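Local coordinates for protein putative adenosine kinase (Schistosoma mansoni, PDB 3VAS) that probably phosphorylates adenosine to AMP as a ribokinase-like (pfkB family) adenosine kinase, and is captured here with adenosine bound, at residues Ile231-Ala244 with Phe270-Arg284. Numbering follows the deposited sequence.
Sequences ISYSNIVFGNESEA and FADGKKRKRLVIITR
Arg278 carries its CG anti to the backbone N (chi1 175°) and then bends at chi3 (52°), which sets its guanidinium across the Ile231 side chain, whose CG2 sits over one face, 3.7 Å from Arg278 NE. This happens where two neighbouring parallel strands of the ribokinase-like fold, 236-240 and 279-284, begin side by side. Arg278 NE itself bonds to Ile265 O, while NH1 lies over the centre of the Phe270 ring and Arg276 CD over its opposite face, so that ring is sandwiched between two arginines. Nearby, Ala271 N donates to Ser232 O, and Ala271 CB rests on a face of the Tyr233 ring, 3.7 Å from its centroid, a CH-pi contact.

Between the strands the bonding alternates: Leu279 N gives to Asn235 O, Val237 N to Leu279 O at 2.8 Å, Ile281 N to Val237 O, Gly239 N to Ile281 O, and Thr283 N to Gly239 O. Phe238 CE1 meets Ile281 CD1 at 4.0 Å, on the face that helix 318-330 covers with Phe322 and Phe326. Beyond Gly239, Asn240 and Glu243 form a capping box at the start of helix 241-250. There Glu241 and Arg284 close the contact with a salt bridge: NE of Arg284 points in its guanidinium plane at Glu241 OE1, 3.2 Å away, nearly straight at 176°, meeting that oxygen from above the carboxylate. Arg284 NH1 bonds to Pro288 O, while one water donates to both Glu241 OE2 and Arg284 O.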
ATOM      1  N   ILE A 231      -2.797   5.173  13.244  1.00 19.94           N
ATOM      2  CA  ILE A 231      -4.054   4.497  13.542  1.00 22.38           C
ATOM      3  C   ILE A 231      -5.027   5.450  14.237  1.00 28.39           C
ATOM      4  O   ILE A 231      -6.231   5.430  13.960  1.00 29.39           O
ATOM      5  CB  ILE A 231      -3.832   3.221  14.388  1.00 18.34           C
ATOM      6  CG1 ILE A 231      -3.095   2.161  13.561  1.00 17.34           C
ATOM      7  CG2 ILE A 231      -5.151   2.660  14.882  1.00 19.28           C
ATOM      8  CD1 ILE A 231      -2.789   0.889  14.323  1.00 17.42           C
ATOM      9  N   SER A 232      -4.502   6.323  15.099  1.00 25.98           N
ATOM     10  CA  SER A 232      -5.364   7.224  15.869  1.00 25.46           C
ATOM     11  C   SER A 232      -6.052   8.303  15.015  1.00 23.74           C
ATOM     12  O   SER A 232      -6.944   9.000  15.499  1.00 23.88           O
ATOM     13  CB  SER A 232      -4.622   7.833  17.077  1.00 25.07           C
ATOM     14  OG  SER A 232      -3.733   8.874  16.701  1.00 25.72           O
ATOM     15  N   TYR A 233      -5.651   8.423  13.749  1.00 22.39           N
ATOM     16  CA  TYR A 233      -6.331   9.321  12.810  1.00 23.46           C
ATOM     17  C   TYR A 233      -7.029   8.542  11.693  1.00 26.72           C
ATOM     18  O   TYR A 233      -7.682   9.131  10.829  1.00 30.08           O
ATOM     19  CB  TYR A 233      -5.346  10.316  12.181  1.00 23.61           C
ATOM     20  CG  TYR A 233      -4.674  11.255  13.163  1.00 25.15           C
ATOM     21  CD1 TYR A 233      -3.480  10.905  13.782  1.00 23.54           C
ATOM     22  CD2 TYR A 233      -5.228  12.494  13.459  1.00 26.55           C
ATOM     23  CE1 TYR A 233      -2.859  11.758  14.676  1.00 26.53           C
ATOM     24  CE2 TYR A 233      -4.615  13.356  14.352  1.00 29.64           C
ATOM     25  CZ  TYR A 233      -3.428  12.982  14.959  1.00 30.09           C
ATOM     26  OH  TYR A 233      -2.810  13.829  15.851  1.00 31.94           O
ATOM     27  N   SER A 234      -6.885   7.220  11.706  1.00 24.42           N
ATOM     28  CA  SER A 234      -7.385   6.394  10.612  1.00 22.41           C
ATOM     29  C   SER A 234      -8.814   5.929  10.849  1.00 25.04           C
ATOM     30  O   SER A 234      -9.141   5.440  11.928  1.00 25.22           O
ATOM     31  CB  SER A 234      -6.480   5.182  10.403  1.00 22.53           C
ATOM     32  OG  SER A 234      -5.153   5.583  10.122  1.00 23.18           O
ATOM     33  N   ASN A 235      -9.661   6.085   9.838  1.00 23.37           N
ATOM     34  CA  ASN A 235     -11.021   5.569   9.899  1.00 25.33           C
ATOM     35  C   ASN A 235     -11.075   4.110   9.472  1.00 24.96           C
ATOM     36  O   ASN A 235     -11.950   3.359   9.902  1.00 23.68           O
ATOM     37  CB  ASN A 235     -11.947   6.403   9.019  1.00 26.19           C
ATOM     38  CG  ASN A 235     -11.850   7.877   9.320  1.00 28.01           C
ATOM     39  OD1 ASN A 235     -11.040   8.593   8.724  1.00 24.02           O
ATOM     40  ND2 ASN A 235     -12.668   8.343  10.257  1.00 28.56           N
ATOM     41  N   ILE A 236     -10.134   3.719   8.616  1.00 19.89           N
ATOM     42  CA  ILE A 236     -10.044   2.342   8.136  1.00 20.80           C
ATOM     43  C   ILE A 236      -8.589   1.877   8.155  1.00 21.03           C
ATOM     44  O   ILE A 236      -7.700   2.586   7.680  1.00 18.57           O
ATOM     45  CB  ILE A 236     -10.595   2.202   6.696  1.00 20.64           C
ATOM     46  CG1 ILE A 236     -12.028   2.737   6.606  1.00 22.33           C
ATOM     47  CG2 ILE A 236     -10.544   0.749   6.231  1.00 19.66           C
ATOM     48  CD1 ILE A 236     -12.650   2.586   5.229  1.00 24.25           C
ATOM     49  N   VAL A 237      -8.349   0.692   8.714  1.00 17.50           N
ATOM     50  CA  VAL A 237      -7.003   0.128   8.759  1.00 16.64           C
ATOM     51  C   VAL A 237      -6.964  -1.236   8.079  1.00 20.05           C
ATOM     52  O   VAL A 237      -7.760  -2.121   8.403  1.00 22.42           O
ATOM     53  CB  VAL A 237      -6.486  -0.018  10.212  1.00 20.69           C
ATOM     54  CG1 VAL A 237      -5.085  -0.616  10.227  1.00 16.07           C
ATOM     55  CG2 VAL A 237      -6.500   1.326  10.928  1.00 21.08           C
ATOM     56  N   PHE A 238      -6.045  -1.389   7.130  1.00 17.41           N
ATOM     57  CA  PHE A 238      -5.838  -2.649   6.432  1.00 16.59           C
ATOM     58  C   PHE A 238      -4.572  -3.319   6.950  1.00 22.54           C
ATOM     59  O   PHE A 238      -3.582  -2.646   7.253  1.00 25.76           O
ATOM     60  CB  PHE A 238      -5.663  -2.415   4.927  1.00 15.77           C
ATOM     61  CG  PHE A 238      -6.881  -1.865   4.236  1.00 17.50           C
ATOM     62  CD1 PHE A 238      -7.815  -2.719   3.668  1.00 18.16           C
ATOM     63  CD2 PHE A 238      -7.076  -0.497   4.124  1.00 17.36           C
ATOM     64  CE1 PHE A 238      -8.925  -2.221   3.015  1.00 20.43           C
ATOM     65  CE2 PHE A 238      -8.192   0.014   3.465  1.00 17.40           C
ATOM     66  CZ  PHE A 238      -9.116  -0.851   2.911  1.00 20.09           C
ATOM     67  N   GLY A 239      -4.591  -4.645   7.022  1.00 21.49           N
ATOM     68  CA  GLY A 239      -3.411  -5.395   7.410  1.00 19.19           C
ATOM     69  C   GLY A 239      -3.489  -6.813   6.894  1.00 20.00           C
ATOM     70  O   GLY A 239      -4.543  -7.250   6.434  1.00 23.45           O
ATOM     71  N   ASN A 240      -2.375  -7.531   6.947  1.00 21.46           N
ATOM     72  CA  ASN A 240      -2.400  -8.971   6.693  1.00 22.17           C
ATOM     73  C   ASN A 240      -1.993  -9.749   7.946  1.00 21.60           C
ATOM     74  O   ASN A 240      -1.692  -9.149   8.976  1.00 24.73           O
ATOM     75  CB  ASN A 240      -1.557  -9.357   5.466  1.00 23.07           C
ATOM     76  CG  ASN A 240      -0.064  -9.107   5.660  1.00 25.77           C
ATOM     77  OD1 ASN A 240       0.434  -9.031   6.781  1.00 25.06           O
ATOM     78  ND2 ASN A 240       0.659  -8.986   4.552  1.00 28.11           N
ATOM     79  N   GLU A 241      -1.973 -11.074   7.852  1.00 21.40           N
ATOM     80  CA  GLU A 241      -1.707 -11.918   9.015  1.00 24.90           C
ATOM     81  C   GLU A 241      -0.333 -11.681   9.664  1.00 25.50           C
ATOM     82  O   GLU A 241      -0.239 -11.560  10.884  1.00 24.24           O
ATOM     83  CB  GLU A 241      -1.898 -13.398   8.664  1.00 27.74           C
ATOM     84  CG  GLU A 241      -1.890 -14.322   9.877  1.00 32.08           C
ATOM     85  CD  GLU A 241      -2.720 -15.570   9.659  1.00 41.67           C
ATOM     86  OE1 GLU A 241      -3.437 -15.978  10.597  1.00 47.08           O
ATOM     87  OE2 GLU A 241      -2.659 -16.142   8.549  1.00 44.24           O
ATOM     88  N   SER A 242       0.722 -11.599   8.860  1.00 25.06           N
ATOM     89  CA  SER A 242       2.063 -11.393   9.406  1.00 27.89           C
ATOM     90  C   SER A 242       2.223 -10.019  10.066  1.00 29.32           C
ATOM     91  O   SER A 242       2.946  -9.880  11.051  1.00 29.25           O
ATOM     92  CB  SER A 242       3.127 -11.594   8.328  1.00 31.91           C
ATOM     93  OG  SER A 242       2.949 -10.680   7.262  1.00 36.98           O
ATOM     94  N   GLU A 243       1.543  -9.010   9.527  1.00 27.17           N
ATOM     95  CA  GLU A 243       1.586  -7.671  10.116  1.00 24.58           C
ATOM     96  C   GLU A 243       0.828  -7.623  11.440  1.00 21.94           C
ATOM     97  O   GLU A 243       1.256  -6.973  12.392  1.00 25.27           O
ATOM     98  CB  GLU A 243       1.017  -6.631   9.143  1.00 24.25           C
ATOM     99  CG  GLU A 243       1.856  -6.440   7.888  1.00 28.71           C
ATOM    100  CD  GLU A 243       1.031  -6.030   6.681  1.00 32.34           C
ATOM    101  OE1 GLU A 243      -0.146  -5.652   6.864  1.00 31.89           O
ATOM    102  OE2 GLU A 243       1.557  -6.096   5.548  1.00 33.67           O
ATOM    103  N   ALA A 244      -0.308  -8.307  11.487  1.00 19.74           N
ATOM    104  CA  ALA A 244      -1.100  -8.384  12.702  1.00 23.79           C
ATOM    105  C   ALA A 244      -0.307  -9.117  13.783  1.00 25.17           C
ATOM    106  O   ALA A 244      -0.308  -8.716  14.947  1.00 25.26           O
ATOM    107  CB  ALA A 244      -2.424  -9.094  12.429  1.00 18.20           C
ATOM    108  N   PHE A 270      -9.269   7.682  19.067  1.00 29.87           N
ATOM    109  CA  PHE A 270      -8.877   8.640  18.045  1.00 31.25           C
ATOM    110  C   PHE A 270      -8.140   9.793  18.719  1.00 35.22           C
ATOM    111  O   PHE A 270      -8.315  10.035  19.915  1.00 34.38           O
ATOM    112  CB  PHE A 270     -10.091   9.142  17.266  1.00 30.84           C
ATOM    113  CG  PHE A 270     -10.609   8.157  16.261  1.00 33.08           C
ATOM    114  CD1 PHE A 270     -10.177   8.197  14.947  1.00 31.69           C
ATOM    115  CD2 PHE A 270     -11.516   7.176  16.634  1.00 35.24           C
ATOM    116  CE1 PHE A 270     -10.645   7.289  14.022  1.00 31.73           C
ATOM    117  CE2 PHE A 270     -11.988   6.263  15.709  1.00 32.87           C
ATOM    118  CZ  PHE A 270     -11.552   6.320  14.402  1.00 29.99           C
ATOM    119  N   ALA A 271      -7.317  10.498  17.949  1.00 36.99           N
ATOM    120  CA  ALA A 271      -6.437  11.530  18.494  1.00 37.15           C
ATOM    121  C   ALA A 271      -7.159  12.658  19.234  1.00 38.54           C
ATOM    122  O   ALA A 271      -6.626  13.204  20.196  1.00 41.70           O
ATOM    123  CB  ALA A 271      -5.558  12.098  17.402  1.00 38.02           C
ATOM    124  N   ASP A 272      -8.362  13.013  18.789  1.00 38.40           N
ATOM    125  CA  ASP A 272      -9.126  14.057  19.466  1.00 41.10           C
ATOM    126  C   ASP A 272      -9.985  13.498  20.603  1.00 43.59           C
ATOM    127  O   ASP A 272     -10.680  14.240  21.294  1.00 45.18           O
ATOM    128  CB  ASP A 272      -9.980  14.861  18.477  1.00 43.74           C
ATOM    129  CG  ASP A 272     -10.928  13.993  17.666  1.00 45.13           C
ATOM    130  OD1 ASP A 272     -11.606  14.545  16.774  1.00 45.40           O
ATOM    131  OD2 ASP A 272     -10.997  12.770  17.912  1.00 46.24           O
ATOM    132  N   GLY A 273      -9.930  12.183  20.791  1.00 43.31           N
ATOM    133  CA  GLY A 273     -10.674  11.536  21.855  1.00 44.96           C
ATOM    134  C   GLY A 273     -12.160  11.449  21.569  1.00 48.05           C
ATOM    135  O   GLY A 273     -12.938  11.010  22.415  1.00 49.48           O
ATOM    136  N   LYS A 274     -12.555  11.864  20.370  1.00 49.23           N
ATOM    137  CA  LYS A 274     -13.953  11.832  19.964  1.00 50.50           C
ATOM    138  C   LYS A 274     -14.394  10.396  19.702  1.00 49.17           C
ATOM    139  O   LYS A 274     -13.650   9.609  19.110  1.00 45.92           O
ATOM    140  CB  LYS A 274     -14.153  12.668  18.701  1.00 53.80           C
ATOM    141  CG  LYS A 274     -15.531  13.286  18.573  1.00 60.34           C
ATOM    142  CD  LYS A 274     -15.644  14.545  19.416  1.00 65.24           C
ATOM    143  CE  LYS A 274     -14.847  15.689  18.808  1.00 66.10           C
ATOM    144  NZ  LYS A 274     -15.429  16.130  17.508  1.00 66.62           N
ATOM    145  N   LYS A 275     -15.598  10.057  20.151  1.00 50.75           N
ATOM    146  CA  LYS A 275     -16.172   8.744  19.885  1.00 50.31           C
ATOM    147  C   LYS A 275     -16.485   8.626  18.399  1.00 49.71           C
ATOM    148  O   LYS A 275     -17.242   9.424  17.846  1.00 51.12           O
ATOM    149  CB  LYS A 275     -17.433   8.517  20.721  1.00 52.15           C
ATOM    150  N   ARG A 276     -15.899   7.622  17.759  1.00 47.85           N
ATOM    151  CA  ARG A 276     -15.949   7.500  16.312  1.00 46.78           C
ATOM    152  C   ARG A 276     -15.716   6.046  15.923  1.00 43.66           C
ATOM    153  O   ARG A 276     -15.050   5.301  16.640  1.00 42.31           O
ATOM    154  CB  ARG A 276     -14.875   8.401  15.691  1.00 48.58           C
ATOM    155  CG  ARG A 276     -15.032   8.676  14.209  1.00 48.74           C
ATOM    156  CD  ARG A 276     -13.888   9.545  13.679  1.00 48.52           C
ATOM    157  NE  ARG A 276     -14.002  10.959  14.050  1.00 47.70           N
ATOM    158  CZ  ARG A 276     -13.329  11.538  15.042  1.00 45.22           C
ATOM    159  NH1 ARG A 276     -12.495  10.828  15.786  1.00 43.88           N
ATOM    160  NH2 ARG A 276     -13.491  12.829  15.295  1.00 44.97           N
ATOM    161  N   LYS A 277     -16.271   5.642  14.786  1.00 43.55           N
ATOM    162  CA  LYS A 277     -16.124   4.276  14.300  1.00 43.17           C
ATOM    163  C   LYS A 277     -14.862   4.086  13.452  1.00 40.55           C
ATOM    164  O   LYS A 277     -14.640   4.815  12.481  1.00 43.14           O
ATOM    165  CB  LYS A 277     -17.365   3.883  13.494  1.00 46.54           C
ATOM    166  CG  LYS A 277     -17.193   2.664  12.609  1.00 50.31           C
ATOM    167  CD  LYS A 277     -18.513   2.296  11.935  1.00 57.95           C
ATOM    168  CE  LYS A 277     -18.329   1.170  10.931  1.00 60.90           C
ATOM    169  NZ  LYS A 277     -19.631   0.648  10.429  1.00 64.60           N
ATOM    170  N   ARG A 278     -14.032   3.116  13.824  1.00 31.70           N
ATOM    171  CA  ARG A 278     -12.908   2.726  12.980  1.00 28.69           C
ATOM    172  C   ARG A 278     -13.069   1.293  12.504  1.00 27.54           C
ATOM    173  O   ARG A 278     -13.368   0.405  13.294  1.00 27.88           O
ATOM    174  CB  ARG A 278     -11.563   2.873  13.697  1.00 26.92           C
ATOM    175  CG  ARG A 278     -10.396   2.351  12.854  1.00 25.96           C
ATOM    176  CD  ARG A 278      -9.044   2.828  13.360  1.00 28.95           C
ATOM    177  NE  ARG A 278      -8.886   2.556  14.773  1.00 36.07           N
ATOM    178  CZ  ARG A 278      -8.821   3.486  15.716  1.00 34.70           C
ATOM    179  NH1 ARG A 278      -8.879   4.772  15.403  1.00 33.06           N
ATOM    180  NH2 ARG A 278      -8.692   3.114  16.975  1.00 34.23           N
ATOM    181  N   LEU A 279     -12.859   1.078  11.210  1.00 21.89           N
ATOM    182  CA  LEU A 279     -12.986  -0.241  10.609  1.00 22.13           C
ATOM    183  C   LEU A 279     -11.614  -0.886  10.426  1.00 19.92           C
ATOM    184  O   LEU A 279     -10.684  -0.251   9.933  1.00 19.17           O
ATOM    185  CB  LEU A 279     -13.705  -0.127   9.261  1.00 24.30           C
ATOM    186  CG  LEU A 279     -13.933  -1.427   8.492  1.00 26.90           C
ATOM    187  CD1 LEU A 279     -14.837  -2.351   9.289  1.00 27.70           C
ATOM    188  CD2 LEU A 279     -14.516  -1.147   7.111  1.00 26.92           C
ATOM    189  N   VAL A 280     -11.486  -2.146  10.830  1.00 19.75           N
ATOM    190  CA  VAL A 280     -10.225  -2.868  10.684  1.00 18.70           C
ATOM    191  C   VAL A 280     -10.435  -4.134   9.857  1.00 23.30           C
ATOM    192  O   VAL A 280     -11.363  -4.903  10.107  1.00 19.32           O
ATOM    193  CB  VAL A 280      -9.617  -3.221  12.061  1.00 27.15           C
ATOM    194  CG1 VAL A 280      -8.273  -3.916  11.897  1.00 18.02           C
ATOM    195  CG2 VAL A 280      -9.468  -1.961  12.912  1.00 19.24           C
ATOM    196  N   ILE A 281      -9.582  -4.334   8.858  1.00 20.72           N
ATOM    197  CA  ILE A 281      -9.695  -5.485   7.968  1.00 20.33           C
ATOM    198  C   ILE A 281      -8.348  -6.186   7.878  1.00 23.75           C
ATOM    199  O   ILE A 281      -7.364  -5.597   7.440  1.00 26.87           O
ATOM    200  CB  ILE A 281     -10.136  -5.065   6.549  1.00 18.40           C
ATOM    201  CG1 ILE A 281     -11.456  -4.292   6.604  1.00 18.65           C
ATOM    202  CG2 ILE A 281     -10.230  -6.278   5.622  1.00 17.98           C
ATOM    203  CD1 ILE A 281     -11.919  -3.747   5.261  1.00 18.97           C
ATOM    204  N   ILE A 282      -8.308  -7.443   8.297  1.00 21.90           N
ATOM    205  CA  ILE A 282      -7.072  -8.209   8.276  1.00 21.03           C
ATOM    206  C   ILE A 282      -7.197  -9.376   7.309  1.00 21.41           C
ATOM    207  O   ILE A 282      -7.963 -10.310   7.551  1.00 23.47           O
ATOM    208  CB  ILE A 282      -6.725  -8.754   9.681  1.00 23.30           C
ATOM    209  CG1 ILE A 282      -6.652  -7.612  10.697  1.00 25.11           C
ATOM    210  CG2 ILE A 282      -5.419  -9.549   9.651  1.00 20.39           C
ATOM    211  CD1 ILE A 282      -5.640  -6.544  10.342  1.00 24.97           C
ATOM    212  N   THR A 283      -6.450  -9.325   6.212  1.00 19.27           N
ATOM    213  CA  THR A 283      -6.482 -10.418   5.246  1.00 21.34           C
ATOM    214  C   THR A 283      -5.586 -11.572   5.709  1.00 21.64           C
ATOM    215  O   THR A 283      -4.644 -11.365   6.474  1.00 20.77           O
ATOM    216  CB  THR A 283      -6.088  -9.946   3.830  1.00 21.02           C
ATOM    217  OG1 THR A 283      -4.786  -9.346   3.860  1.00 18.97           O
ATOM    218  CG2 THR A 283      -7.101  -8.928   3.308  1.00 18.43           C
ATOM    219  N   ARG A 284      -5.895 -12.786   5.259  1.00 23.04           N
ATOM    220  CA  ARG A 284      -5.196 -13.983   5.733  1.00 23.23           C
ATOM    221  C   ARG A 284      -4.919 -14.979   4.600  1.00 25.59           C
ATOM    222  O   ARG A 284      -5.078 -16.193   4.767  1.00 24.79           O
ATOM    223  CB  ARG A 284      -6.009 -14.667   6.845  1.00 23.97           C
ATOM    224  CG  ARG A 284      -6.143 -13.849   8.126  1.00 22.76           C
ATOM    225  CD  ARG A 284      -6.961 -14.565   9.199  1.00 25.71           C
ATOM    226  NE  ARG A 284      -6.447 -15.896   9.509  1.00 25.60           N
ATOM    227  CZ  ARG A 284      -7.127 -17.029   9.332  1.00 29.64           C
ATOM    228  NH1 ARG A 284      -8.365 -17.005   8.844  1.00 23.54           N
ATOM    229  NH2 ARG A 284      -6.569 -18.193   9.651  1.00 28.06           N
TER
HETATM  230  O   HOH W   1      -3.604 -17.840   6.684  1.00 27.52           O